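Local coordinates for protein pyocin S5 (Pseudomonas aeruginosa PAO1, PDB 6THK) that probably kills competing bacteria as a channel-forming bacteriocin, opening pores that depolarise their cytoplasmic membrane, at residues N52-V57 with Q131-I136; R347-G352 with E485-K490. The protein carries 1 engineered substitution. One frame throughout, in Å; residues are numbered along the deposited sequence.

Contact 1 (N52-V57 with Q131-I136)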
ATOM      1  N   ASN A  52     -62.356 -42.871  50.488  1.00 54.33           N
ATOM      2  CA  ASN A  52     -61.644 -43.329  49.300  1.00 54.16           C
ATOM      3  C   ASN A  52     -61.492 -42.309  48.184  1.00 57.83           C
ATOM      4  O   ASN A  52     -60.569 -42.441  47.379  1.00 56.31           O
ATOM      5  CB  ASN A  52     -62.299 -44.604  48.758  1.00 57.49           C
ATOM      6  CG  ASN A  52     -62.349 -45.727  49.771  1.00 88.72           C
ATOM      7  OD1 ASN A  52     -61.400 -46.500  49.924  1.00 87.44           O
ATOM      8  ND2 ASN A  52     -63.433 -45.805  50.529  1.00 79.78           N
ATOM      9  N   ILE A  53     -62.395 -41.322  48.111  1.00 54.58           N
ATOM     10  CA  ILE A  53     -62.348 -40.320  47.065  1.00 54.21           C
ATOM     11  C   ILE A  53     -62.106 -38.899  47.640  1.00 59.69           C
ATOM     12  O   ILE A  53     -61.051 -38.345  47.357  1.00 61.27           O
ATOM     13  CB  ILE A  53     -63.577 -40.414  46.095  1.00 57.19           C
ATOM     14  CG1 ILE A  53     -63.493 -41.666  45.188  1.00 56.98           C
ATOM     15  CG2 ILE A  53     -63.690 -39.181  45.206  1.00 58.78           C
ATOM     16  CD1 ILE A  53     -64.310 -42.844  45.587  1.00 61.33           C
ATOM     17  N   TYR A  54     -63.031 -38.313  48.415  1.00 55.64           N
ATOM     18  CA  TYR A  54     -62.884 -36.931  48.888  1.00 56.22           C
ATOM     19  C   TYR A  54     -61.640 -36.655  49.749  1.00 61.01           C
ATOM     20  O   TYR A  54     -60.907 -35.726  49.434  1.00 60.43           O
ATOM     21  CB  TYR A  54     -64.141 -36.421  49.610  1.00 57.91           C
ATOM     22  CG  TYR A  54     -64.198 -34.907  49.725  1.00 61.28           C
ATOM     23  CD1 TYR A  54     -63.582 -34.241  50.786  1.00 63.56           C
ATOM     24  CD2 TYR A  54     -64.869 -34.139  48.774  1.00 62.05           C
ATOM     25  CE1 TYR A  54     -63.615 -32.849  50.885  1.00 63.99           C
ATOM     26  CE2 TYR A  54     -64.939 -32.747  48.883  1.00 62.72           C
ATOM     27  CZ  TYR A  54     -64.316 -32.109  49.945  1.00 69.09           C
ATOM     28  OH  TYR A  54     -64.379 -30.740  50.063  1.00 69.37           O
ATOM     29  N   TYR A  55     -61.419 -37.410  50.834  1.00 58.16           N
ATOM     30  CA  TYR A  55     -60.286 -37.173  51.735  1.00 57.99           C
ATOM     31  C   TYR A  55     -58.922 -37.351  51.008  1.00 62.21           C
ATOM     32  O   TYR A  55     -58.112 -36.421  51.107  1.00 61.26           O
ATOM     33  CB  TYR A  55     -60.403 -37.990  53.043  1.00 59.11           C
ATOM     34  CG  TYR A  55     -61.473 -37.501  54.008  1.00 60.84           C
ATOM     35  CD1 TYR A  55     -62.686 -36.993  53.543  1.00 63.16           C
ATOM     36  CD2 TYR A  55     -61.296 -37.599  55.385  1.00 61.44           C
ATOM     37  CE1 TYR A  55     -63.678 -36.555  54.422  1.00 63.56           C
ATOM     38  CE2 TYR A  55     -62.286 -37.173  56.275  1.00 62.57           C
ATOM     39  CZ  TYR A  55     -63.474 -36.643  55.787  1.00 68.00           C
ATOM     40  OH  TYR A  55     -64.461 -36.204  56.635  1.00 65.70           O
ATOM     41  N   PRO A  56     -58.688 -38.423  50.184  1.00 58.76           N
ATOM     42  CA  PRO A  56     -57.408 -38.525  49.451  1.00 58.06           C
ATOM     43  C   PRO A  56     -57.206 -37.438  48.384  1.00 60.90           C
ATOM     44  O   PRO A  56     -56.110 -36.869  48.337  1.00 60.87           O
ATOM     45  CB  PRO A  56     -57.470 -39.925  48.811  1.00 59.76           C
ATOM     46  CG  PRO A  56     -58.522 -40.666  49.574  1.00 64.30           C
ATOM     47  CD  PRO A  56     -59.525 -39.617  49.929  1.00 60.25           C
ATOM     48  N   VAL A  57     -58.217 -37.191  47.562  1.00 55.50           N
ATOM     49  CA  VAL A  57     -58.131 -36.215  46.490  1.00 53.93           C
ATOM     50  C   VAL A  57     -57.905 -34.816  47.005  1.00 57.10           C
ATOM     51  O   VAL A  57     -57.176 -34.044  46.412  1.00 56.75           O
ATOM     52  CB  VAL A  57     -59.384 -36.233  45.613  1.00 57.01           C
ATOM     53  CG1 VAL A  57     -59.348 -35.084  44.626  1.00 56.40           C
ATOM     54  CG2 VAL A  57     -59.484 -37.560  44.884  1.00 56.80           C
ATOM     55  N   GLN A 131     -64.785 -31.038  41.000  1.00 54.41           N
ATOM     56  CA  GLN A 131     -65.744 -32.153  40.972  1.00 54.06           C
ATOM     57  C   GLN A 131     -66.184 -32.592  42.369  1.00 56.70           C
ATOM     58  O   GLN A 131     -65.408 -32.521  43.330  1.00 55.67           O
ATOM     59  CB  GLN A 131     -65.146 -33.386  40.254  1.00 55.37           C
ATOM     60  CG  GLN A 131     -64.514 -33.164  38.883  1.00 69.18           C
ATOM     61  CD  GLN A 131     -65.411 -32.451  37.912  1.00 91.84           C
ATOM     62  OE1 GLN A 131     -65.182 -31.287  37.579  1.00 87.25           O
ATOM     63  NE2 GLN A 131     -66.436 -33.140  37.421  1.00 88.22           N
ATOM     64  N   SER A 132     -67.414 -33.122  42.462  1.00 53.04           N
ATOM     65  CA  SER A 132     -67.944 -33.702  43.699  1.00 52.37           C
ATOM     66  C   SER A 132     -67.318 -35.086  43.830  1.00 56.54           C
ATOM     67  O   SER A 132     -66.914 -35.665  42.815  1.00 57.30           O
ATOM     68  CB  SER A 132     -69.461 -33.840  43.612  1.00 54.62           C
ATOM     69  OG  SER A 132     -69.851 -34.777  42.621  1.00 59.67           O
ATOM     70  N   SER A 133     -67.264 -35.639  45.046  1.00 52.39           N
ATOM     71  CA  SER A 133     -66.722 -36.989  45.257  1.00 51.76           C
ATOM     72  C   SER A 133     -67.489 -38.058  44.457  1.00 54.17           C
ATOM     73  O   SER A 133     -66.897 -39.068  44.083  1.00 54.45           O
ATOM     74  CB  SER A 133     -66.666 -37.335  46.744  1.00 56.37           C
ATOM     75  OG  SER A 133     -67.829 -36.933  47.448  1.00 67.02           O
ATOM     76  N   LEU A 134     -68.782 -37.801  44.142  1.00 48.82           N
ATOM     77  CA  LEU A 134     -69.622 -38.708  43.356  1.00 48.22           C
ATOM     78  C   LEU A 134     -69.274 -38.600  41.880  1.00 51.27           C
ATOM     79  O   LEU A 134     -69.234 -39.620  41.195  1.00 51.88           O
ATOM     80  CB  LEU A 134     -71.132 -38.462  43.605  1.00 48.17           C
ATOM     81  CG  LEU A 134     -72.121 -39.355  42.840  1.00 52.67           C
ATOM     82  CD1 LEU A 134     -72.086 -40.803  43.338  1.00 52.81           C
ATOM     83  CD2 LEU A 134     -73.521 -38.794  42.893  1.00 54.10           C
ATOM     84  N   SER A 135     -69.016 -37.375  41.392  1.00 47.23           N
ATOM     85  CA  SER A 135     -68.611 -37.133  40.010  1.00 47.11           C
ATOM     86  C   SER A 135     -67.327 -37.928  39.733  1.00 51.19           C
ATOM     87  O   SER A 135     -67.303 -38.715  38.792  1.00 51.18           O
ATOM     88  CB  SER A 135     -68.395 -35.639  39.769  1.00 51.13           C
ATOM     89  OG  SER A 135     -67.762 -35.397  38.523  1.00 59.62           O
ATOM     90  N   ILE A 136     -66.315 -37.804  40.620  1.00 47.68           N
ATOM     91  CA  ILE A 136     -65.044 -38.517  40.515  1.00 47.65           C
ATOM     92  C   ILE A 136     -65.273 -40.024  40.531  1.00 53.97           C
ATOM     93  O   ILE A 136     -64.716 -40.737  39.693  1.00 54.26           O
ATOM     94  CB  ILE A 136     -64.020 -38.041  41.586  1.00 50.48           C
ATOM     95  CG1 ILE A 136     -63.669 -36.541  41.390  1.00 50.81           C
ATOM     96  CG2 ILE A 136     -62.757 -38.899  41.526  1.00 50.94           C
ATOM     97  CD1 ILE A 136     -62.930 -35.859  42.516  1.00 54.44           C
TER
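Ile53 lays its CG2 methyl against the first turn of helix 133-145, where it meets Ser133 and Ile136 together. CG2 stands anti to the backbone N and beside the carbonyl carbon (chi1, measured to CG1, is -71°), and from there it comes within 3.4 Å of Ser133 O and 3.8 Å of Ser133 CB. The same methyl touches Ile136 CG2, also at 3.8 Å, so one branch of Ile53 serves the two residues, three apart, that face it from that turn. One turn further along helix 42-87, Val57 adds a looser apolar contact, its CG1 4.2 Å from Ile136 CD1. Ser133 CB also packs 3.9 Å from Tyr54 CB and lies at the edge of the tyrosine ring, near its plane. No hydrogen bond joins the two segments. Gln131, Ser132 and Ser135 bond among themselves instead: Ser132 is the N-cap, its OG accepting from Ser135 N at 3.0 Å, and Gln131 NE2 donates to Ser135 OG at 2.8 Å, with that oxygen tilted 18° out of the amide plane. Ile53 also reaches Tyr137 and Trp140 further along helix 133-145, while Val57 rests on Leu165 of helix 157-212 and on Tyr128 in the loop between zinc ligands Asp127 and Glu129. The contact thus seats the start of helix 133-145 on helix 42-87, with helix 157-212 packed alongside.

Contact 2 (R347-G352 with E485-K490). With ZN (zinc ion), chain H.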
ATOM      1  N   ARG A 347      43.624  18.473 -35.516  1.00 38.51           N
ATOM      2  CA  ARG A 347      43.606  17.218 -34.749  1.00 39.51           C
ATOM      3  C   ARG A 347      44.778  17.116 -33.763  1.00 43.05           C
ATOM      4  O   ARG A 347      44.577  16.658 -32.646  1.00 43.42           O
ATOM      5  CB  ARG A 347      43.548  16.003 -35.677  1.00 39.22           C
ATOM      6  CG  ARG A 347      43.159  14.726 -34.951  1.00 52.70           C
ATOM      7  CD  ARG A 347      43.184  13.542 -35.891  1.00 62.16           C
ATOM      8  NE  ARG A 347      42.145  13.613 -36.923  1.00 60.50           N
ATOM      9  CZ  ARG A 347      40.885  13.240 -36.734  1.00 73.68           C
ATOM     10  NH1 ARG A 347      40.484  12.801 -35.541  1.00 55.78           N
ATOM     11  NH2 ARG A 347      40.016  13.288 -37.738  1.00 57.60           N
ATOM     12  N   GLN A 348      45.980  17.549 -34.167  1.00 39.13           N
ATOM     13  CA  GLN A 348      47.140  17.539 -33.276  1.00 39.83           C
ATOM     14  C   GLN A 348      46.978  18.594 -32.181  1.00 44.00           C
ATOM     15  O   GLN A 348      47.419  18.354 -31.052  1.00 43.23           O
ATOM     16  CB  GLN A 348      48.440  17.759 -34.042  1.00 41.87           C
ATOM     17  CG  GLN A 348      48.951  16.496 -34.741  1.00 60.68           C
ATOM     18  CD  GLN A 348      50.409  16.625 -35.080  1.00 79.61           C
ATOM     19  OE1 GLN A 348      51.245  16.848 -34.208  1.00 76.81           O
ATOM     20  NE2 GLN A 348      50.745  16.506 -36.356  1.00 68.54           N
ATOM     21  N   LEU A 349      46.318  19.744 -32.501  1.00 38.69           N
ATOM     22  CA  LEU A 349      46.049  20.784 -31.510  1.00 38.06           C
ATOM     23  C   LEU A 349      45.144  20.230 -30.411  1.00 39.30           C
ATOM     24  O   LEU A 349      45.492  20.335 -29.241  1.00 38.75           O
ATOM     25  CB  LEU A 349      45.461  22.073 -32.148  1.00 38.21           C
ATOM     26  CG  LEU A 349      45.263  23.269 -31.202  1.00 42.90           C
ATOM     27  CD1 LEU A 349      46.603  23.834 -30.734  1.00 43.65           C
ATOM     28  CD2 LEU A 349      44.486  24.378 -31.883  1.00 43.38           C
ATOM     29  N   ALA A 350      44.019  19.585 -30.797  1.00 36.03           N
ATOM     30  CA  ALA A 350      43.047  18.965 -29.895  1.00 36.51           C
ATOM     31  C   ALA A 350      43.615  17.820 -29.046  1.00 42.63           C
ATOM     32  O   ALA A 350      43.267  17.704 -27.857  1.00 41.66           O
ATOM     33  CB  ALA A 350      41.842  18.481 -30.680  1.00 37.31           C
ATOM     34  N   GLU A 351      44.473  16.965 -29.657  1.00 40.82           N
ATOM     35  CA  GLU A 351      45.096  15.825 -28.971  1.00 41.49           C
ATOM     36  C   GLU A 351      46.206  16.256 -28.005  1.00 45.09           C
ATOM     37  O   GLU A 351      46.331  15.686 -26.918  1.00 45.13           O
ATOM     38  CB  GLU A 351      45.643  14.817 -29.984  1.00 43.41           C
ATOM     39  CG  GLU A 351      46.184  13.539 -29.362  1.00 57.75           C
ATOM     40  CD  GLU A 351      45.252  12.749 -28.450  1.00 78.22           C
ATOM     41  OE1 GLU A 351      44.010  12.821 -28.630  1.00 59.99           O
ATOM     42  OE2 GLU A 351      45.780  11.996 -27.599  1.00 66.81           O
ATOM     43  N   GLY A 352      47.003  17.229 -28.421  1.00 39.44           N
ATOM     44  CA  GLY A 352      48.094  17.757 -27.615  1.00 39.11           C
ATOM     45  C   GLY A 352      47.648  18.578 -26.422  1.00 42.48           C
ATOM     46  O   GLY A 352      48.469  18.873 -25.553  1.00 41.87           O
ATOM     47  N   GLU A 485      54.685  24.477 -26.433  1.00 53.85           N
ATOM     48  CA  GLU A 485      55.677  25.033 -27.357  1.00 55.40           C
ATOM     49  C   GLU A 485      55.720  24.279 -28.690  1.00 59.65           C
ATOM     50  O   GLU A 485      55.836  24.927 -29.728  1.00 59.63           O
ATOM     51  CB  GLU A 485      57.082  25.059 -26.722  1.00 57.42           C
ATOM     52  CG  GLU A 485      58.118  25.843 -27.524  1.00 72.51           C
ATOM     53  CD  GLU A 485      58.544  27.215 -27.030  1.00 96.30           C
ATOM     54  OE1 GLU A 485      58.557  27.443 -25.799  1.00 88.35           O
ATOM     55  OE2 GLU A 485      58.942  28.040 -27.881  1.00 85.47           O
ATOM     56  N   ASP A 486      55.638  22.923 -28.668  1.00 56.96           N
ATOM     57  CA  ASP A 486      55.672  22.102 -29.887  1.00 56.86           C
ATOM     58  C   ASP A 486      54.399  22.259 -30.711  1.00 56.94           C
ATOM     59  O   ASP A 486      54.462  22.139 -31.934  1.00 56.20           O
ATOM     60  CB  ASP A 486      56.026  20.620 -29.619  1.00 60.05           C
ATOM     61  CG  ASP A 486      55.151  19.864 -28.638  1.00 80.15           C
ATOM     62  OD1 ASP A 486      53.984  19.583 -28.980  1.00 83.87           O
ATOM     63  OD2 ASP A 486      55.663  19.479 -27.558  1.00 87.76           O
ATOM     64  N   LEU A 487      53.271  22.615 -30.063  1.00 51.05           N
ATOM     65  CA  LEU A 487      52.022  22.885 -30.777  1.00 49.99           C
ATOM     66  C   LEU A 487      52.087  24.241 -31.479  1.00 53.71           C
ATOM     67  O   LEU A 487      51.547  24.378 -32.578  1.00 53.65           O
ATOM     68  CB  LEU A 487      50.786  22.778 -29.879  1.00 49.62           C
ATOM     69  CG  LEU A 487      50.375  21.375 -29.457  1.00 53.29           C
ATOM     70  CD1 LEU A 487      49.205  21.435 -28.514  1.00 53.22           C
ATOM     71  CD2 LEU A 487      50.026  20.510 -30.657  1.00 54.93           C
ATOM     72  N   LEU A 488      52.796  25.221 -30.871  1.00 49.30           N
ATOM     73  CA  LEU A 488      53.039  26.549 -31.441  1.00 48.13           C
ATOM     74  C   LEU A 488      53.924  26.414 -32.682  1.00 53.01           C
ATOM     75  O   LEU A 488      53.547  26.944 -33.727  1.00 53.97           O
ATOM     76  CB  LEU A 488      53.693  27.495 -30.418  1.00 47.60           C
ATOM     77  CG  LEU A 488      54.292  28.798 -30.980  1.00 51.63           C
ATOM     78  CD1 LEU A 488      53.221  29.689 -31.610  1.00 52.12           C
ATOM     79  CD2 LEU A 488      55.040  29.557 -29.914  1.00 51.70           C
ATOM     80  N   GLU A 489      55.074  25.711 -32.562  1.00 47.61           N
ATOM     81  CA  GLU A 489      56.013  25.445 -33.651  1.00 46.96           C
ATOM     82  C   GLU A 489      55.338  24.830 -34.875  1.00 47.62           C
ATOM     83  O   GLU A 489      55.533  25.320 -35.987  1.00 47.37           O
ATOM     84  CB  GLU A 489      57.145  24.538 -33.163  1.00 49.02           C
ATOM     85  CG  GLU A 489      58.352  25.343 -32.718  1.00 66.34           C
ATOM     86  CD  GLU A 489      59.112  24.795 -31.528  1.00100.08           C
ATOM     87  OE1 GLU A 489      59.761  25.599 -30.825  1.00 98.86           O
ATOM     88  OE2 GLU A 489      59.056  23.567 -31.286  1.00 99.10           O
ATOM     89  N   LYS A 490      54.531  23.772 -34.664  1.00 42.06           N
ATOM     90  CA  LYS A 490      53.785  23.081 -35.713  1.00 40.96           C
ATOM     91  C   LYS A 490      52.803  24.013 -36.429  1.00 45.06           C
ATOM     92  O   LYS A 490      52.724  23.978 -37.653  1.00 44.14           O
ATOM     93  CB  LYS A 490      53.043  21.868 -35.142  1.00 42.30           C
ATOM     94  CG  LYS A 490      53.936  20.650 -34.931  1.00 55.16           C
ATOM     95  CD  LYS A 490      53.266  19.583 -34.071  1.00 62.43           C
ATOM     96  CE  LYS A 490      54.146  18.372 -33.924  1.00 67.74           C
ATOM     97  NZ  LYS A 490      53.627  17.461 -32.881  1.00 76.27           N
TER
HETATM   98 ZN    ZN H 607      59.540  27.745 -30.019  1.00121.42          ZN
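The flat amide of Gln348 is met by Lys490 at its oxygen: NZ donates to OE1 over 2.8 Å, nearly in line with the carbonyl (C=O...N angle 163°). The lysine chain, extended beyond CG, crosses the glutamine at about a right angle and brings CE to 3.3 Å from OE1 as well. NE2 of the amide has a weak hydrogen bond to Glu344. Beside this hydrogen bond Leu487 does the packing, its two methyls divided over the facing helix: CD2 sits 3.4 Å from Gln348 O, and CD1 rests 3.9 Å from Gly352 C. CD1 also meets Leu349 CD1 at 4.2 Å. With no side chain at Gly352, CD1 can settle directly on the backbone. Leu349 continues inward to Met476 and Thr479 of helix 468-481. Across helix 485-498 from this packing, Glu485 OE2 and Glu489 OE1 bind a zinc ion at 2.2 and 2.3 Å, with His371 as third protein ligand; Ser367 holds the other Glu485 oxygen. Two ligands four residues apart on one helix, joined by a histidine from helix 361-378, make an interhelical zinc site. The 347-352 and 485-490 segments run antiparallel (174°), as neighbours in the all-helical bundle of a colicin-type pore-forming domain.

Contact 1 and contact 2 lie on opposite sides of the centre of this elongated, almost wholly helical chain, their centres 149 Å apart and their nearest atoms about 134 Å apart. They share no helix. Along the sequence they come in series: contact 1 joins helices 42-87 and 133-145 near the start of the model, and contact 2 joins helices 340-353 and 485-498 near its end. Between them run the long helices 157-212, 237-267 and 272-338. Each contact therefore packs its own end of the molecule, contact 2 within the predicted pore-forming region, and neither can touch the other in this extended form.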